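Local coordinates for ABC transporter substrate-binding protein (PDB 4I1D) that is probably the periplasmic solute-binding component of an ABC transporter, binds D-malate and may recognise polyamines, at residues A[15-20]-A[263-268]; A[100-105]-A[250-255]; A[181-186]-A[316-321]. One frame throughout, in Å; residues are numbered along the deposited sequence.

Contact 1 of 3, residues A[15-20]-A[263-268]; sequences QAAQTV and LHIDYG. With SO4 (sulfate ion), chain J.
Val20 and His264 meet methyl to ring. CG1 of Val20 stands over one face of the imidazole, 3.7 Å from the ring centroid and 25° off the ring normal, which meets the definition of a CH-pi contact. The methyl is displaced toward the rim, so its nearest ring atom is CE1 of His264, 3.5 Å from Val20 CG1. The two side chains cross at about a right angle. On the Val20 side the first torsion explains the fit: CG1 lies anti to the backbone N (chi1 176°), on the side of the carbonyl carbon, while CG2 takes the place beside the N. The opposite face of the imidazole is approached by CB of its own neighbour Leu263, and ND1 has a weak hydrogen bond to Asn260 O.

One helical turn earlier, Ala17 CB touches both loop residues. It is 3.9 Å from His264 CB and 3.8 Å from Ile265 CG2, and with a CA-CA separation of 5.5 Å Ala17 and His264 mark the nearest backbone approach. The small methyl permits that closeness. Ile265 also touches Tyr14 of helix 12-30, while at its neighbour Asp266, centre of an inverse gamma turn, the backbone N bonds weakly to a sulfate, probably from the crystallisation liquor, and OD2 accepts from Asn206 ND2.

No hydrogen bond crosses between 15-20 and 263-268. Ala17 is buried, whereas Val20 and His264 are exposed. The chemistry is dispersion and CH-pi contact, so the contact is apolar, without a directional bond between the segments.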
loop_
_atom_site.group_PDB
_atom_site.type_symbol
_atom_site.label_atom_id
_atom_site.label_comp_id
_atom_site.label_asym_id
_atom_site.label_seq_id
_atom_site.Cartn_x
_atom_site.Cartn_y
_atom_site.Cartn_z
ATOM N N GLN A 15 27.703 -18.664 -24.040
ATOM C CA GLN A 15 28.021 -17.674 -25.077
ATOM C C GLN A 15 29.509 -17.688 -25.435
ATOM O O GLN A 15 29.885 -17.388 -26.568
ATOM C CB GLN A 15 27.573 -16.265 -24.671
ATOM C CG GLN A 15 27.626 -15.237 -25.803
ATOM C CD GLN A 15 26.647 -14.071 -25.603
ATOM O OE1 GLN A 15 25.655 -14.191 -24.884
ATOM N NE2 GLN A 15 26.926 -12.946 -26.250
ATOM N N ALA A 16 30.368 -18.020 -24.474
ATOM C CA ALA A 16 31.796 -18.089 -24.788
ATOM C C ALA A 16 32.043 -19.232 -25.784
ATOM O O ALA A 16 32.870 -19.124 -26.690
ATOM C CB ALA A 16 32.624 -18.285 -23.530
ATOM N N ALA A 17 31.308 -20.323 -25.610
ATOM C CA ALA A 17 31.455 -21.489 -26.478
ATOM C C ALA A 17 30.962 -21.170 -27.883
ATOM O O ALA A 17 31.550 -21.616 -28.865
ATOM C CB ALA A 17 30.699 -22.674 -25.904
ATOM N N GLN A 18 29.874 -20.403 -27.963
ATOM C CA GLN A 18 29.322 -19.967 -29.238
ATOM C C GLN A 18 30.330 -19.124 -29.980
ATOM O O GLN A 18 30.425 -19.169 -31.209
ATOM C CB GLN A 18 28.076 -19.113 -29.019
ATOM C CG GLN A 18 26.870 -19.858 -28.486
ATOM C CD GLN A 18 25.739 -18.893 -28.228
ATOM O OE1 GLN A 18 25.321 -18.188 -29.136
ATOM N NE2 GLN A 18 25.276 -18.814 -26.976
ATOM N N THR A 19 31.059 -18.322 -29.218
ATOM C CA THR A 19 32.017 -17.396 -29.788
ATOM C C THR A 19 33.134 -18.172 -30.471
ATOM O O THR A 19 33.478 -17.894 -31.620
ATOM C CB THR A 19 32.572 -16.449 -28.707
ATOM O OG1 THR A 19 31.526 -15.569 -28.274
ATOM C CG2 THR A 19 33.754 -15.625 -29.239
ATOM N N VAL A 20 33.688 -19.154 -29.769
ATOM C CA VAL A 20 34.774 -19.949 -30.322
ATOM C C VAL A 20 34.316 -20.758 -31.533
ATOM O O VAL A 20 34.962 -20.751 -32.580
ATOM C CB VAL A 20 35.336 -20.912 -29.284
ATOM C CG1 VAL A 20 36.394 -21.795 -29.919
ATOM C CG2 VAL A 20 35.921 -20.134 -28.122
ATOM N N LEU A 263 31.966 -29.263 -29.282
ATOM C CA LEU A 263 33.357 -29.502 -28.943
ATOM C C LEU A 263 33.713 -28.653 -27.722
ATOM O O LEU A 263 34.722 -28.885 -27.054
ATOM C CB LEU A 263 34.272 -29.173 -30.121
ATOM C CG LEU A 263 34.153 -30.091 -31.341
ATOM C CD1 LEU A 263 35.326 -29.864 -32.293
ATOM C CD2 LEU A 263 34.117 -31.532 -30.901
ATOM N N HIS A 264 32.862 -27.677 -27.420
ATOM C CA HIS A 264 33.199 -26.673 -26.418
ATOM C C HIS A 264 32.199 -26.614 -25.274
ATOM O O HIS A 264 32.450 -25.993 -24.238
ATOM C CB HIS A 264 33.369 -25.306 -27.085
ATOM C CG HIS A 264 34.565 -25.240 -27.989
ATOM N ND1 HIS A 264 34.463 -25.210 -29.362
ATOM C CD2 HIS A 264 35.890 -25.242 -27.708
ATOM C CE1 HIS A 264 35.675 -25.181 -29.892
ATOM N NE2 HIS A 264 36.558 -25.200 -28.910
ATOM N N ILE A 265 31.069 -27.278 -25.461
ATOM C CA ILE A 265 30.037 -27.299 -24.445
ATOM C C ILE A 265 29.083 -28.452 -24.715
ATOM O O ILE A 265 28.915 -28.874 -25.857
ATOM C CB ILE A 265 29.292 -25.949 -24.370
ATOM C CG1 ILE A 265 28.527 -25.829 -23.048
ATOM C CG2 ILE A 265 28.399 -25.745 -25.605
ATOM C CD1 ILE A 265 27.974 -24.449 -22.794
ATOM N N ASP A 266 28.484 -28.961 -23.646
ATOM C CA ASP A 266 27.648 -30.156 -23.690
ATOM C C ASP A 266 26.242 -29.901 -24.259
ATOM O O ASP A 266 25.242 -30.343 -23.688
ATOM C CB ASP A 266 27.545 -30.743 -22.276
ATOM C CG ASP A 266 26.981 -32.145 -22.268
ATOM O OD1 ASP A 266 27.236 -32.885 -23.246
ATOM O OD2 ASP A 266 26.281 -32.506 -21.291
ATOM N N TYR A 267 26.159 -29.182 -25.372
ATOM C CA TYR A 267 24.871 -28.957 -26.017
ATOM C C TYR A 267 24.909 -29.537 -27.416
ATOM O O TYR A 267 25.984 -29.705 -27.988
ATOM C CB TYR A 267 24.517 -27.470 -26.033
ATOM C CG TYR A 267 24.313 -26.923 -24.635
ATOM C CD1 TYR A 267 23.673 -27.684 -23.665
ATOM C CD2 TYR A 267 24.779 -25.657 -24.271
ATOM C CE1 TYR A 267 23.487 -27.203 -22.369
ATOM C CE2 TYR A 267 24.597 -25.165 -22.966
ATOM C CZ TYR A 267 23.949 -25.948 -22.023
ATOM O OH TYR A 267 23.752 -25.487 -20.733
ATOM N N GLY A 268 23.741 -29.873 -27.951
ATOM C CA GLY A 268 23.655 -30.497 -29.257
ATOM C C GLY A 268 23.513 -29.459 -30.347
ATOM O O GLY A 268 23.021 -28.358 -30.092
HETATM S S SO4 J . 31.134 -29.789 -21.095
HETATM O O1 SO4 J . 32.001 -29.511 -22.239
HETATM O O2 SO4 J . 29.858 -29.102 -21.269
HETATM O O3 SO4 J . 30.911 -31.231 -21.009
HETATM O O4 SO4 J . 31.764 -29.313 -19.864
#

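Contact 2 of 3, residues A[100-105]-A[250-255]; sequences VSYEFY and NEAVDP
Val100 and Val253 join strand 100-112 to the C-terminal end of helix 242-252, a helix-on-sheet contact in the periplasmic binding protein fold. The tight part is one methyl pair: CG1 of Val100 lies 3.8 Å from CG1 of Val253, the side chains crossing at about a right angle. Val100 presents that methyl because CG1 is anti to its backbone N (chi1 -171°). Val253 CG1 also rests 4.0 Å from Ser101 O, so a single methyl touches both a side chain and the backbone of the strand. Val253 is the first residue to leave helical geometry, which places this packing where the helix ends.

The looser part lies at Tyr102. Ala252 O lies at the ring edge near its plane, 4.3 Å from Tyr102 CE1, and Ala252 CB is equally far from CE1. All five touching residues are buried; Asn250, Glu251 and Asp254, which do not touch the strand segment, are partly exposed, and the Asp254 carboxylate caps the helix that follows. The strand has a classic bulge, where Tyr102 and Glu103 pair with the single residue Thr231. Polar groups are satisfied around the apolar patch: Ser101 OG bonds to Tyr94 O, and the side-chain amide of Gln258 bridges the two segments by donating to both Tyr102 O and Ala252 O. At the far end of the Tyr102 ring, OH is hydrogen-bonded to Gln18 OE1.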
loop_
_atom_site.group_PDB
_atom_site.type_symbol
_atom_site.label_atom_id
_atom_site.label_comp_id
_atom_site.label_asym_id
_atom_site.label_seq_id
_atom_site.Cartn_x
_atom_site.Cartn_y
_atom_site.Cartn_z
ATOM N N VAL A 100 15.360 -20.442 -36.857
ATOM C CA VAL A 100 16.060 -21.688 -37.166
ATOM C C VAL A 100 16.669 -22.252 -35.894
ATOM O O VAL A 100 17.293 -21.517 -35.128
ATOM C CB VAL A 100 17.194 -21.491 -38.195
ATOM C CG1 VAL A 100 17.735 -22.854 -38.655
ATOM C CG2 VAL A 100 16.706 -20.689 -39.388
ATOM N N SER A 101 16.493 -23.555 -35.675
ATOM C CA SER A 101 17.058 -24.225 -34.499
ATOM C C SER A 101 18.568 -24.030 -34.420
ATOM O O SER A 101 19.282 -24.193 -35.415
ATOM C CB SER A 101 16.720 -25.717 -34.507
ATOM O OG SER A 101 15.320 -25.908 -34.544
ATOM N N TYR A 102 19.054 -23.704 -33.228
ATOM C CA TYR A 102 20.445 -23.269 -33.071
ATOM C C TYR A 102 21.271 -24.249 -32.233
ATOM O O TYR A 102 22.405 -24.556 -32.577
ATOM C CB TYR A 102 20.453 -21.869 -32.474
ATOM C CG TYR A 102 21.808 -21.216 -32.291
ATOM C CD1 TYR A 102 22.678 -21.040 -33.361
ATOM C CD2 TYR A 102 22.185 -20.715 -31.047
ATOM C CE1 TYR A 102 23.903 -20.416 -33.184
ATOM C CE2 TYR A 102 23.394 -20.103 -30.856
ATOM C CZ TYR A 102 24.252 -19.949 -31.926
ATOM O OH TYR A 102 25.454 -19.320 -31.726
ATOM N N GLU A 103 20.682 -24.751 -31.149
ATOM C CA GLU A 103 21.321 -25.751 -30.303
ATOM C C GLU A 103 20.285 -26.446 -29.409
ATOM O O GLU A 103 19.250 -25.862 -29.074
ATOM C CB GLU A 103 22.392 -25.089 -29.439
ATOM C CG GLU A 103 21.865 -23.923 -28.616
ATOM C CD GLU A 103 21.223 -24.355 -27.289
ATOM O OE1 GLU A 103 20.399 -23.591 -26.747
ATOM O OE2 GLU A 103 21.549 -25.445 -26.773
ATOM N N PHE A 104 20.564 -27.686 -29.019
ATOM C CA PHE A 104 19.667 -28.423 -28.139
ATOM C C PHE A 104 20.274 -28.596 -26.755
ATOM O O PHE A 104 21.469 -28.883 -26.631
ATOM C CB PHE A 104 19.356 -29.791 -28.720
ATOM C CG PHE A 104 18.463 -29.750 -29.911
ATOM C CD1 PHE A 104 18.996 -29.624 -31.181
ATOM C CD2 PHE A 104 17.084 -29.848 -29.764
ATOM C CE1 PHE A 104 18.170 -29.597 -32.291
ATOM C CE2 PHE A 104 16.252 -29.812 -30.864
ATOM C CZ PHE A 104 16.796 -29.682 -32.136
ATOM N N TYR A 105 19.445 -28.404 -25.725
ATOM C CA TYR A 105 19.824 -28.668 -24.339
ATOM C C TYR A 105 18.729 -29.453 -23.648
ATOM O O TYR A 105 17.604 -29.510 -24.140
ATOM C CB TYR A 105 20.065 -27.365 -23.582
ATOM C CG TYR A 105 18.875 -26.426 -23.501
ATOM C CD1 TYR A 105 18.130 -26.304 -22.333
ATOM C CD2 TYR A 105 18.512 -25.646 -24.582
ATOM C CE1 TYR A 105 17.053 -25.417 -22.252
ATOM C CE2 TYR A 105 17.438 -24.769 -24.513
ATOM C CZ TYR A 105 16.717 -24.654 -23.349
ATOM O OH TYR A 105 15.661 -23.771 -23.304
ATOM N N ASN A 250 22.922 -17.699 -42.007
ATOM C CA ASN A 250 23.312 -18.800 -42.855
ATOM C C ASN A 250 24.626 -19.447 -42.404
ATOM O O ASN A 250 24.744 -20.674 -42.390
ATOM C CB ASN A 250 23.381 -18.357 -44.312
ATOM C CG ASN A 250 23.692 -19.496 -45.233
ATOM O OD1 ASN A 250 22.907 -20.440 -45.345
ATOM N ND2 ASN A 250 24.840 -19.430 -45.897
ATOM N N GLU A 251 25.606 -18.624 -42.032
ATOM C CA GLU A 251 26.846 -19.142 -41.456
ATOM C C GLU A 251 26.647 -19.785 -40.073
ATOM O O GLU A 251 27.382 -20.696 -39.694
ATOM C CB GLU A 251 27.921 -18.052 -41.375
ATOM C CG GLU A 251 28.586 -17.725 -42.710
ATOM C CD GLU A 251 29.113 -18.966 -43.421
ATOM O OE1 GLU A 251 30.028 -19.627 -42.876
ATOM O OE2 GLU A 251 28.600 -19.289 -44.520
ATOM N N ALA A 252 25.664 -19.306 -39.317
ATOM C CA ALA A 252 25.478 -19.772 -37.950
ATOM C C ALA A 252 24.968 -21.208 -37.907
ATOM O O ALA A 252 25.226 -21.928 -36.942
ATOM C CB ALA A 252 24.526 -18.849 -37.188
ATOM N N VAL A 253 24.237 -21.621 -38.938
ATOM C CA VAL A 253 23.744 -22.996 -38.985
ATOM C C VAL A 253 24.519 -23.832 -39.997
ATOM O O VAL A 253 24.057 -24.877 -40.446
ATOM C CB VAL A 253 22.224 -23.085 -39.261
ATOM C CG1 VAL A 253 21.442 -22.294 -38.217
ATOM C CG2 VAL A 253 21.884 -22.630 -40.681
ATOM N N ASP A 254 25.704 -23.359 -40.355
ATOM C CA ASP A 254 26.616 -24.140 -41.187
ATOM C C ASP A 254 26.960 -25.436 -40.447
ATOM O O ASP A 254 27.325 -25.407 -39.270
ATOM C CB ASP A 254 27.876 -23.314 -41.482
ATOM C CG ASP A 254 28.933 -24.095 -42.244
ATOM O OD1 ASP A 254 29.001 -23.960 -43.489
ATOM O OD2 ASP A 254 29.709 -24.830 -41.594
ATOM N N PRO A 255 26.809 -26.583 -41.123
ATOM C CA PRO A 255 27.145 -27.886 -40.536
ATOM C C PRO A 255 28.444 -27.887 -39.714
ATOM O O PRO A 255 28.415 -28.315 -38.559
ATOM C CB PRO A 255 27.289 -28.782 -41.769
ATOM C CG PRO A 255 26.285 -28.224 -42.716
ATOM C CD PRO A 255 26.271 -26.724 -42.488
#

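Contact 3 of 3, residues A[181-186]-A[316-321]; sequences TVWWTS and KRWASF. With MLT (D-malate), chain U; ACT (acetate ion), chain S; SO4 (sulfate ion), chain E.
Trp183 reaches across to Trp318 and Phe321 with the six-membered end of its indole, bridging backbones that stay 12.5 Å apart at their nearest CA atoms. Its CZ3 lies 4.0 Å from CZ2 of Trp318, and its CH2 lies 4.4 Å from CE1 of Phe321. Trp183 meets the rims of both partners near their planes; its side chain and that of Trp318 cross obliquely, with the indole planes about 70° apart.

The next shell fixes the two helix rings. Both have CG anti to the backbone N (chi1 -169° in Trp318, 171° in Phe321), and Phe321 CD1 sits 3.9 Å above one face of the Trp318 indole, toward its rim. NE1 of Trp318 is tied to Asn141 OD1, and Phe321 has a cation-pi partner in Lys177. Arg317 grips an acetate, probably from the crystallisation liquor, through two bonds, NE to O and NH2 to OXT, each 3.0 Å long; NH2 also forms a salt bridge with Asp167.

Behind Trp183, backbone bonds of Val182 and Trp184 with Leu139 hold strand 182-184 parallel to strand 137-140. Ser186 OG caps Gln189 N at the start of helix 187-196. Thr185 and Ser186 belong to the D-malate pocket, although the aromatic cluster lies away from it. The arrangement is C-terminal helix 309-321, whose Trp318 and Phe321 rims meet Trp183 of an alpha/beta lobe of a periplasmic binding protein.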
loop_
_atom_site.group_PDB
_atom_site.type_symbol
_atom_site.label_atom_id
_atom_site.label_comp_id
_atom_site.label_asym_id
_atom_site.label_seq_id
_atom_site.Cartn_x
_atom_site.Cartn_y
_atom_site.Cartn_z
ATOM N N THR A 181 13.216 -28.939 -1.125
ATOM C CA THR A 181 14.075 -28.166 -0.250
ATOM C C THR A 181 14.189 -26.739 -0.765
ATOM O O THR A 181 14.101 -25.779 0.004
ATOM C CB THR A 181 15.459 -28.803 -0.219
ATOM O OG1 THR A 181 15.325 -30.179 0.164
ATOM C CG2 THR A 181 16.372 -28.070 0.746
ATOM N N VAL A 182 14.382 -26.614 -2.077
ATOM C CA VAL A 182 14.546 -25.320 -2.726
ATOM C C VAL A 182 13.937 -25.325 -4.123
ATOM O O VAL A 182 14.134 -26.265 -4.886
ATOM C CB VAL A 182 16.042 -24.957 -2.906
ATOM C CG1 VAL A 182 16.174 -23.672 -3.706
ATOM C CG2 VAL A 182 16.731 -24.826 -1.569
ATOM N N TRP A 183 13.212 -24.262 -4.456
ATOM C CA TRP A 183 12.809 -24.001 -5.833
ATOM C C TRP A 183 13.794 -23.004 -6.427
ATOM O O TRP A 183 13.764 -21.823 -6.081
ATOM C CB TRP A 183 11.399 -23.411 -5.861
ATOM C CG TRP A 183 10.340 -24.380 -5.385
ATOM C CD1 TRP A 183 9.948 -24.600 -4.099
ATOM C CD2 TRP A 183 9.545 -25.251 -6.202
ATOM N NE1 TRP A 183 8.952 -25.552 -4.063
ATOM C CE2 TRP A 183 8.689 -25.968 -5.341
ATOM C CE3 TRP A 183 9.480 -25.499 -7.578
ATOM C CZ2 TRP A 183 7.777 -26.908 -5.810
ATOM C CZ3 TRP A 183 8.570 -26.436 -8.042
ATOM C CH2 TRP A 183 7.737 -27.128 -7.164
ATOM N N TRP A 184 14.674 -23.465 -7.309
ATOM C CA TRP A 184 15.723 -22.579 -7.808
ATOM C C TRP A 184 15.262 -21.676 -8.941
ATOM O O TRP A 184 14.286 -21.976 -9.629
ATOM C CB TRP A 184 16.996 -23.343 -8.192
ATOM C CG TRP A 184 16.864 -24.362 -9.305
ATOM C CD1 TRP A 184 16.708 -25.707 -9.159
ATOM C CD2 TRP A 184 16.933 -24.119 -10.719
ATOM N NE1 TRP A 184 16.661 -26.317 -10.390
ATOM C CE2 TRP A 184 16.799 -25.368 -11.364
ATOM C CE3 TRP A 184 17.099 -22.971 -11.501
ATOM C CZ2 TRP A 184 16.811 -25.503 -12.758
ATOM C CZ3 TRP A 184 17.116 -23.105 -12.886
ATOM C CH2 TRP A 184 16.974 -24.362 -13.498
ATOM N N THR A 185 15.977 -20.568 -9.125
ATOM C CA THR A 185 15.598 -19.545 -10.094
ATOM C C THR A 185 16.718 -19.217 -11.075
ATOM O O THR A 185 16.466 -18.610 -12.108
ATOM C CB THR A 185 15.231 -18.234 -9.394
ATOM O OG1 THR A 185 16.360 -17.784 -8.638
ATOM C CG2 THR A 185 14.038 -18.425 -8.462
ATOM N N SER A 186 17.956 -19.582 -10.746
ATOM C CA SER A 186 19.057 -19.400 -11.693
ATOM C C SER A 186 19.856 -20.678 -11.915
ATOM O O SER A 186 19.924 -21.554 -11.039
ATOM C CB SER A 186 19.996 -18.261 -11.259
ATOM O OG SER A 186 20.835 -18.642 -10.185
ATOM N N LYS A 316 0.147 -18.827 -16.652
ATOM C CA LYS A 316 -0.536 -17.925 -15.728
ATOM C C LYS A 316 -0.909 -18.607 -14.413
ATOM O O LYS A 316 -1.041 -17.949 -13.383
ATOM C CB LYS A 316 -1.776 -17.278 -16.376
ATOM C CG LYS A 316 -1.440 -16.393 -17.574
ATOM C CD LYS A 316 -2.396 -15.207 -17.730
ATOM C CE LYS A 316 -1.918 -14.272 -18.856
ATOM N NZ LYS A 316 -2.654 -12.963 -18.937
ATOM N N ARG A 317 -1.085 -19.923 -14.442
ATOM C CA ARG A 317 -1.471 -20.642 -13.228
ATOM C C ARG A 317 -0.298 -20.834 -12.277
ATOM O O ARG A 317 -0.503 -21.030 -11.085
ATOM C CB ARG A 317 -2.116 -21.999 -13.547
ATOM C CG ARG A 317 -3.536 -21.877 -14.094
ATOM C CD ARG A 317 -4.028 -23.169 -14.697
ATOM N NE ARG A 317 -4.143 -24.219 -13.695
ATOM C CZ ARG A 317 -4.726 -25.392 -13.912
ATOM N NH1 ARG A 317 -5.252 -25.659 -15.104
ATOM N NH2 ARG A 317 -4.788 -26.292 -12.934
ATOM N N TRP A 318 0.925 -20.773 -12.807
ATOM C CA TRP A 318 2.108 -21.027 -11.993
ATOM C C TRP A 318 2.170 -20.015 -10.876
ATOM O O TRP A 318 2.439 -20.359 -9.729
ATOM C CB TRP A 318 3.398 -20.933 -12.814
ATOM C CG TRP A 318 4.580 -21.442 -12.050
ATOM C CD1 TRP A 318 5.557 -20.699 -11.448
ATOM C CD2 TRP A 318 4.886 -22.810 -11.774
ATOM N NE1 TRP A 318 6.463 -21.526 -10.827
ATOM C CE2 TRP A 318 6.075 -22.827 -11.011
ATOM C CE3 TRP A 318 4.278 -24.027 -12.104
ATOM C CZ2 TRP A 318 6.665 -24.018 -10.568
ATOM C CZ3 TRP A 318 4.863 -25.210 -11.667
ATOM C CH2 TRP A 318 6.045 -25.195 -10.907
ATOM N N ALA A 319 1.912 -18.762 -11.231
ATOM C CA ALA A 319 2.030 -17.658 -10.297
ATOM C C ALA A 319 1.258 -17.946 -9.022
ATOM O O ALA A 319 1.776 -17.763 -7.926
ATOM C CB ALA A 319 1.557 -16.354 -10.943
ATOM N N SER A 320 0.023 -18.416 -9.166
ATOM C CA SER A 320 -0.814 -18.683 -8.001
ATOM C C SER A 320 -0.478 -20.023 -7.349
ATOM O O SER A 320 -0.732 -20.234 -6.159
ATOM C CB SER A 320 -2.298 -18.616 -8.371
ATOM O OG SER A 320 -2.663 -19.690 -9.218
ATOM N N PHE A 321 0.089 -20.937 -8.124
ATOM C CA PHE A 321 0.532 -22.205 -7.554
ATOM C C PHE A 321 1.657 -21.991 -6.535
ATOM O O PHE A 321 1.711 -22.678 -5.528
ATOM C CB PHE A 321 0.970 -23.175 -8.650
ATOM C CG PHE A 321 1.645 -24.411 -8.128
ATOM C CD1 PHE A 321 3.010 -24.593 -8.294
ATOM C CD2 PHE A 321 0.919 -25.385 -7.466
ATOM C CE1 PHE A 321 3.637 -25.736 -7.824
ATOM C CE2 PHE A 321 1.542 -26.530 -6.986
ATOM C CZ PHE A 321 2.898 -26.705 -7.161
HETATM C C1 MLT U . 19.337 -18.172 -15.545
HETATM O O1 MLT U . 19.447 -16.957 -15.818
HETATM O O2 MLT U . 18.196 -18.639 -15.326
HETATM C C2 MLT U . 20.551 -19.061 -15.502
HETATM O O3 MLT U . 21.711 -18.417 -14.999
HETATM C C3 MLT U . 20.845 -19.531 -16.911
HETATM C C4 MLT U . 22.188 -20.208 -16.879
HETATM O O4 MLT U . 23.225 -19.537 -17.069
HETATM O O5 MLT U . 22.286 -21.438 -16.655
HETATM C C ACT S . -3.472 -24.182 -10.005
HETATM O O ACT S . -3.799 -23.336 -10.875
HETATM O OXT ACT S . -3.712 -25.389 -10.268
HETATM C CH3 ACT S . -2.829 -23.768 -8.711
HETATM S S SO4 E . 13.277 -30.789 3.341
HETATM O O1 SO4 E . 14.400 -29.976 2.872
HETATM O O2 SO4 E . 12.009 -30.146 2.989
HETATM O O3 SO4 E . 13.322 -32.118 2.725
HETATM O O4 SO4 E . 13.392 -30.921 4.792
#

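In the fold
Contacts 1 and 2 are neighbours, with centres 12 Å apart, whereas contact 3 lies about 29 and 31 Å from them, centre to centre, across the middle of the chain. Contact 2 is wholly buried and purely aliphatic at its tightest point; contacts 1 and 3 are partly buried and bring in rings, an imidazole under a methyl in one and three aromatic side chains in the other. Contacts 1 and 2 are joined directly by a probable backbone hydrogen bond, Phe104 N to Gly268 O, besides a side-chain bond. Contacts 2 and 3 reach the same mixed sheet through different strands. None of the three has a hydrogen bond between its own segments.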